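Local coordinates for protein xylooligosaccharide oxidase (Myceliophthora thermophila, PDB 5L6G) that oxidises the C1 hydroxyl of xylooligosaccharides and related sugars to lactones, using a bicovalently bound FAD and reducing molecular oxygen to hydrogen peroxide, at residues A[94-99]-A[412-417]. Numbering follows the deposited sequence.
Sequences HSYASF and ELYDRS. With FAD (flavin-adenine dinucleotide), chain D; XYP (beta-D-xylopyranose), chain H.
Tyr96 reaches from the FAD-binding domain of this PCMH-type flavoprotein to Glu412 and Tyr414, alternate residues on one face of strand 409-417 in the antiparallel substrate-domain sheet, so the contact lines part of the xylose pocket where the two domains meet. Residues 95-98 form a type I turn; Ser95 OG accepts from Ala97 N, an ST turn, and also from Phe99 N at 2.9 Å. From this turn the CB of Tyr96 points toward the strand. With CG anti to the carbonyl carbon (chi1 -73°), the ring runs out between cofactor and sheet: CE1 lies 3.7 Å from C9 of the flavin, whereas CE2 and CZ meet Tyr414, CZ standing 3.9 Å from Tyr414 CE1. The two rings make an offset edge-to-face pair, planes 76° apart, the edge of Tyr414 turned to the face of Tyr96. At the tip, Tyr96 OH donates to Glu412 OE2 at 2.5 Å, on the syn side and 32° out of the carboxylate plane. Glu412 extends fully from the strand, CG anti to its backbone N and the chain extended beyond it, which carries its carboxylate to the xylose; Glu412 binds substrate, and Thr154, Arg272 and Tyr451 also hydrogen-bond the sugar. A phenylalanine at Tyr96 would probably keep much of the ring packing but leave Glu412 OE2 short of one of its hydrogen-bond partners and the nearby water without its Tyr96 acceptor. Tyr414 OH finds its stronger partner in Glu340. One residue before the turn, His94 ND1 is bonded to FAD C8M, one of the two covalent links to the cofactor. A water donates to Tyr96 OH at 3.1 Å and, weakly, to Tyr414 OH.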
ATOM      1  N   HIS A  94      -8.081  -3.106   4.159  1.00 11.38           N
ATOM      2  CA  HIS A  94      -8.078  -2.445   2.844  1.00 11.55           C
ATOM      3  C   HIS A  94      -7.567  -3.235   1.651  1.00 10.99           C
ATOM      4  O   HIS A  94      -7.572  -2.719   0.552  1.00 10.36           O
ATOM      5  CB  HIS A  94      -7.366  -1.078   2.920  1.00 12.02           C
ATOM      6  CG  HIS A  94      -8.291   0.024   3.286  1.00 12.80           C
ATOM      7  ND1 HIS A  94      -8.850   0.890   2.353  1.00 13.86           N
ATOM      8  CD2 HIS A  94      -8.811   0.354   4.492  1.00 13.44           C
ATOM      9  CE1 HIS A  94      -9.677   1.703   3.000  1.00 13.82           C
ATOM     10  NE2 HIS A  94      -9.670   1.396   4.288  1.00 13.75           N
ATOM     11  N   SER A  95      -7.144  -4.484   1.836  1.00 10.93           N
ATOM     12  CA  SER A  95      -6.697  -5.260   0.680  1.00 10.75           C
ATOM     13  C   SER A  95      -7.705  -5.133  -0.469  1.00 10.83           C
ATOM     14  O   SER A  95      -8.871  -5.457  -0.315  1.00 11.01           O
ATOM     15  CB  SER A  95      -6.564  -6.734   1.016  1.00 10.87           C
ATOM     16  OG  SER A  95      -6.329  -7.454  -0.175  1.00 10.47           O
ATOM     17  N   TYR A  96      -7.226  -4.753  -1.643  1.00 10.79           N
ATOM     18  CA  TYR A  96      -8.109  -4.651  -2.809  1.00 10.96           C
ATOM     19  C   TYR A  96      -8.641  -6.033  -3.258  1.00 11.00           C
ATOM     20  O   TYR A  96      -9.590  -6.129  -4.053  1.00 10.92           O
ATOM     21  CB  TYR A  96      -7.368  -3.986  -3.946  1.00 10.92           C
ATOM     22  CG  TYR A  96      -7.120  -2.484  -3.790  1.00 11.17           C
ATOM     23  CD1 TYR A  96      -7.449  -1.785  -2.620  1.00 11.43           C
ATOM     24  CD2 TYR A  96      -6.551  -1.777  -4.822  1.00 11.23           C
ATOM     25  CE1 TYR A  96      -7.213  -0.417  -2.517  1.00 11.59           C
ATOM     26  CE2 TYR A  96      -6.322  -0.417  -4.732  1.00 11.37           C
ATOM     27  CZ  TYR A  96      -6.649   0.257  -3.580  1.00 11.54           C
ATOM     28  OH  TYR A  96      -6.419   1.606  -3.482  1.00 12.27           O
ATOM     29  N   ALA A  97      -7.998  -7.094  -2.779  1.00 10.95           N
ATOM     30  CA  ALA A  97      -8.373  -8.466  -3.117  1.00 11.26           C
ATOM     31  C   ALA A  97      -8.973  -9.179  -1.903  1.00 11.59           C
ATOM     32  O   ALA A  97      -9.225 -10.387  -1.926  1.00 11.53           O
ATOM     33  CB  ALA A  97      -7.145  -9.213  -3.597  1.00 11.39           C
ATOM     34  N   SER A  98      -9.186  -8.416  -0.831  1.00 11.41           N
ATOM     35  CA  SER A  98      -9.705  -8.955   0.431  1.00 11.36           C
ATOM     36  C   SER A  98      -8.826 -10.059   0.991  1.00 11.64           C
ATOM     37  O   SER A  98      -9.332 -10.999   1.629  1.00 11.87           O
ATOM     38  CB  SER A  98     -11.154  -9.454   0.269  1.00 11.73           C
ATOM     39  OG  SER A  98     -12.030  -8.417  -0.153  1.00 11.78           O
ATOM     40  N   PHE A  99      -7.517  -9.932   0.798  1.00 11.36           N
ATOM     41  CA  PHE A  99      -6.580 -10.920   1.329  1.00 12.01           C
ATOM     42  C   PHE A  99      -6.500 -10.996   2.857  1.00 12.40           C
ATOM     43  O   PHE A  99      -6.088 -12.028   3.386  1.00 12.44           O
ATOM     44  CB  PHE A  99      -5.195 -10.738   0.730  1.00 12.01           C
ATOM     45  CG  PHE A  99      -5.090 -11.069  -0.745  1.00 12.01           C
ATOM     46  CD1 PHE A  99      -5.953 -11.987  -1.372  1.00 12.50           C
ATOM     47  CD2 PHE A  99      -4.065 -10.507  -1.489  1.00 11.77           C
ATOM     48  CE1 PHE A  99      -5.805 -12.296  -2.718  1.00 12.49           C
ATOM     49  CE2 PHE A  99      -3.907 -10.823  -2.822  1.00 12.01           C
ATOM     50  CZ  PHE A  99      -4.775 -11.710  -3.436  1.00 12.24           C
ATOM     51  N   GLU A 412      -1.482   3.372  -9.893  1.00 11.02           N
ATOM     52  CA  GLU A 412      -2.698   2.764  -9.429  1.00 11.75           C
ATOM     53  C   GLU A 412      -3.736   2.972 -10.531  1.00 11.64           C
ATOM     54  O   GLU A 412      -3.951   4.104 -10.966  1.00 11.59           O
ATOM     55  CB  GLU A 412      -3.205   3.403  -8.139  1.00 12.01           C
ATOM     56  CG  GLU A 412      -4.404   2.666  -7.559  1.00 12.91           C
ATOM     57  CD  GLU A 412      -4.965   3.315  -6.306  1.00 14.06           C
ATOM     58  OE1 GLU A 412      -4.544   4.450  -5.946  1.00 14.20           O
ATOM     59  OE2 GLU A 412      -5.860   2.687  -5.698  1.00 15.39           O
ATOM     60  N   LEU A 413      -4.354   1.877 -10.968  1.00 11.70           N
ATOM     61  CA  LEU A 413      -5.452   1.919 -11.920  1.00 12.32           C
ATOM     62  C   LEU A 413      -6.678   1.380 -11.213  1.00 12.31           C
ATOM     63  O   LEU A 413      -6.648   0.309 -10.642  1.00 11.83           O
ATOM     64  CB  LEU A 413      -5.163   1.103 -13.184  1.00 12.97           C
ATOM     65  CG  LEU A 413      -3.943   1.445 -14.060  1.00 13.69           C
ATOM     66  CD1 LEU A 413      -2.663   0.876 -13.492  1.00 14.24           C
ATOM     67  CD2 LEU A 413      -4.131   0.937 -15.485  1.00 14.41           C
ATOM     68  N   TYR A 414      -7.763   2.141 -11.251  1.00 12.63           N
ATOM     69  CA  TYR A 414      -8.896   1.894 -10.367  1.00 12.64           C
ATOM     70  C   TYR A 414     -10.170   2.032 -11.158  1.00 12.81           C
ATOM     71  O   TYR A 414     -10.378   3.035 -11.830  1.00 13.46           O
ATOM     72  CB  TYR A 414      -8.868   2.905  -9.234  1.00 12.53           C
ATOM     73  CG  TYR A 414      -9.593   2.525  -7.968  1.00 12.61           C
ATOM     74  CD1 TYR A 414      -8.925   1.875  -6.937  1.00 12.37           C
ATOM     75  CD2 TYR A 414     -10.915   2.883  -7.756  1.00 13.05           C
ATOM     76  CE1 TYR A 414      -9.565   1.552  -5.753  1.00 12.60           C
ATOM     77  CE2 TYR A 414     -11.563   2.562  -6.562  1.00 13.16           C
ATOM     78  CZ  TYR A 414     -10.867   1.906  -5.564  1.00 12.87           C
ATOM     79  OH  TYR A 414     -11.463   1.609  -4.370  1.00 12.80           O
ATOM     80  N   ASP A 415     -11.045   1.041 -11.055  1.00 12.50           N
ATOM     81  CA  ASP A 415     -12.247   0.976 -11.894  1.00 12.52           C
ATOM     82  C   ASP A 415     -13.415   0.627 -10.972  1.00 12.58           C
ATOM     83  O   ASP A 415     -13.560  -0.517 -10.556  1.00 11.80           O
ATOM     84  CB  ASP A 415     -12.022  -0.064 -12.995  1.00 12.77           C
ATOM     85  CG  ASP A 415     -13.249  -0.338 -13.836  1.00 13.41           C
ATOM     86  OD1 ASP A 415     -14.257   0.429 -13.755  1.00 13.64           O
ATOM     87  OD2 ASP A 415     -13.199  -1.354 -14.601  1.00 13.57           O
ATOM     88  N   ARG A 416     -14.209   1.636 -10.628  1.00 12.77           N
ATOM     89  CA  ARG A 416     -15.182   1.557  -9.538  1.00 13.34           C
ATOM     90  C   ARG A 416     -16.588   1.608 -10.108  1.00 14.22           C
ATOM     91  O   ARG A 416     -16.858   2.423 -10.989  1.00 14.46           O
ATOM     92  CB  ARG A 416     -14.991   2.736  -8.583  1.00 13.39           C
ATOM     93  CG  ARG A 416     -16.018   2.815  -7.469  1.00 13.65           C
ATOM     94  CD  ARG A 416     -15.803   4.047  -6.609  1.00 13.87           C
ATOM     95  NE  ARG A 416     -16.740   4.084  -5.487  1.00 14.08           N
ATOM     96  CZ  ARG A 416     -16.796   5.073  -4.596  1.00 14.61           C
ATOM     97  NH1 ARG A 416     -15.994   6.130  -4.695  1.00 14.54           N
ATOM     98  NH2 ARG A 416     -17.690   5.028  -3.623  1.00 15.23           N
ATOM     99  N   SER A 417     -17.464   0.737  -9.630  1.00 14.56           N
ATOM    100  CA  SER A 417     -18.866   0.789 -10.035  1.00 15.57           C
ATOM    101  C   SER A 417     -19.714   1.158  -8.829  1.00 16.04           C
ATOM    102  O   SER A 417     -19.346   0.821  -7.698  1.00 15.50           O
ATOM    103  CB  SER A 417     -19.326  -0.563 -10.602  1.00 15.67           C
ATOM    104  OG  SER A 417     -19.183  -1.604  -9.664  1.00 15.76           O
TER
HETATM  105  PA  FAD D 501      -5.531  -5.775   5.229  1.00  9.98           P
HETATM  106  O1A FAD D 501      -5.932  -5.871   6.682  1.00  9.87           O
HETATM  107  O2A FAD D 501      -6.564  -6.168   4.221  1.00  8.78           O
HETATM  108  O5B FAD D 501      -4.149  -6.489   5.000  1.00 10.20           O
HETATM  109  C5B FAD D 501      -3.481  -6.540   3.736  1.00  9.94           C
HETATM  110  C4B FAD D 501      -2.504  -7.694   3.720  1.00  9.91           C
HETATM  111  O4B FAD D 501      -1.541  -7.513   4.761  1.00  9.88           O
HETATM  112  C3B FAD D 501      -3.172  -9.034   3.984  1.00  9.73           C
HETATM  113  O3B FAD D 501      -2.462 -10.050   3.307  1.00 10.14           O
HETATM  114  C2B FAD D 501      -3.000  -9.220   5.469  1.00 10.08           C
HETATM  115  O2B FAD D 501      -3.101 -10.574   5.892  1.00  9.78           O
HETATM  116  C1B FAD D 501      -1.637  -8.603   5.685  1.00  9.71           C
HETATM  117  N9A FAD D 501      -1.504  -8.118   7.061  1.00  9.44           N
HETATM  118  C8A FAD D 501      -2.279  -7.257   7.715  1.00  9.69           C
HETATM  119  N7A FAD D 501      -1.837  -7.080   8.983  1.00  9.57           N
HETATM  120  C5A FAD D 501      -0.753  -7.847   9.096  1.00  9.58           C
HETATM  121  C6A FAD D 501       0.178  -8.151  10.180  1.00  9.84           C
HETATM  122  N6A FAD D 501      -0.019  -7.519  11.353  1.00 10.53           N
HETATM  123  N1A FAD D 501       1.159  -9.043   9.929  1.00  9.97           N
HETATM  124  C2A FAD D 501       1.333  -9.639   8.746  1.00  9.65           C
HETATM  125  N3A FAD D 501       0.499  -9.398   7.690  1.00 10.02           N
HETATM  126  C4A FAD D 501      -0.534  -8.525   7.839  1.00  9.59           C
HETATM  127  N1  FAD D 501      -1.446   2.253  -0.553  1.00 12.22           N
HETATM  128  C2  FAD D 501      -0.379   3.088  -0.757  1.00 12.68           C
HETATM  129  O2  FAD D 501       0.764   2.587  -0.947  1.00 12.95           O
HETATM  130  N3  FAD D 501      -0.533   4.435  -0.719  1.00 12.61           N
HETATM  131  C4  FAD D 501      -1.727   5.027  -0.474  1.00 13.12           C
HETATM  132  O4  FAD D 501      -1.888   6.280  -0.437  1.00 13.36           O
HETATM  133  C4X FAD D 501      -2.926   4.191  -0.252  1.00 13.12           C
HETATM  134  N5  FAD D 501      -4.168   4.699  -0.004  1.00 13.90           N
HETATM  135  C5X FAD D 501      -5.277   3.903   0.232  1.00 14.20           C
HETATM  136  C6  FAD D 501      -6.541   4.435   0.516  1.00 14.73           C
HETATM  137  C7  FAD D 501      -7.632   3.576   0.728  1.00 14.05           C
HETATM  138  C7M FAD D 501      -8.981   4.192   1.009  1.00 14.98           C
HETATM  139  C8  FAD D 501      -7.459   2.083   0.710  1.00 12.58           C
HETATM  140  C8M FAD D 501      -8.610   1.129   1.011  1.00 12.15           C
HETATM  141  C9  FAD D 501      -6.191   1.580   0.440  1.00 12.50           C
HETATM  142  C9A FAD D 501      -5.096   2.424   0.184  1.00 12.43           C
HETATM  143  N10 FAD D 501      -3.801   1.921  -0.113  1.00 12.32           N
HETATM  144  C10 FAD D 501      -2.693   2.743  -0.331  1.00 12.53           C
HETATM  145  C1' FAD D 501      -3.530   0.490  -0.191  1.00 11.38           C
HETATM  146  C2' FAD D 501      -3.066  -0.076   1.113  1.00 10.51           C
HETATM  147  O2' FAD D 501      -1.690   0.280   1.264  1.00 10.41           O
HETATM  148  C3' FAD D 501      -3.170  -1.586   0.979  1.00 10.29           C
HETATM  149  O3' FAD D 501      -4.509  -1.985   0.665  1.00  9.90           O
HETATM  150  C4' FAD D 501      -2.733  -2.219   2.302  1.00 10.07           C
HETATM  151  O4' FAD D 501      -2.147  -3.500   2.030  1.00 10.84           O
HETATM  152  C5' FAD D 501      -3.918  -2.319   3.229  1.00 10.24           C
HETATM  153  O5' FAD D 501      -3.464  -2.555   4.563  1.00 10.12           O
HETATM  154  P   FAD D 501      -4.538  -3.029   5.618  1.00  9.81           P
HETATM  155  O1P FAD D 501      -3.884  -3.425   6.904  1.00  9.44           O
HETATM  156  O2P FAD D 501      -5.646  -2.029   5.698  1.00  9.63           O
HETATM  157  O3P FAD D 501      -5.219  -4.249   4.836  1.00  9.76           O
HETATM  158  O1  XYP H 509      -2.902   5.716  -3.957  1.00 35.63           O
HETATM  159  C1  XYP H 509      -4.110   5.907  -3.226  1.00 32.88           C
HETATM  160  C2  XYP H 509      -4.536   7.370  -3.336  1.00 32.75           C
HETATM  161  C3  XYP H 509      -5.922   7.588  -2.744  1.00 33.05           C
HETATM  162  C4  XYP H 509      -6.915   6.601  -3.351  1.00 32.92           C
HETATM  163  C5  XYP H 509      -6.402   5.161  -3.223  1.00 32.40           C
HETATM  164  O2  XYP H 509      -3.578   8.159  -2.629  1.00 27.57           O
HETATM  165  O3  XYP H 509      -6.333   8.957  -2.903  1.00 34.47           O
HETATM  166  O4  XYP H 509      -8.163   6.672  -2.652  1.00 31.47           O
HETATM  167  O5  XYP H 509      -5.087   5.023  -3.753  1.00 34.32           O
HETATM  168  O   HOH W   1      -9.189   2.747  -2.666  1.00 23.44           O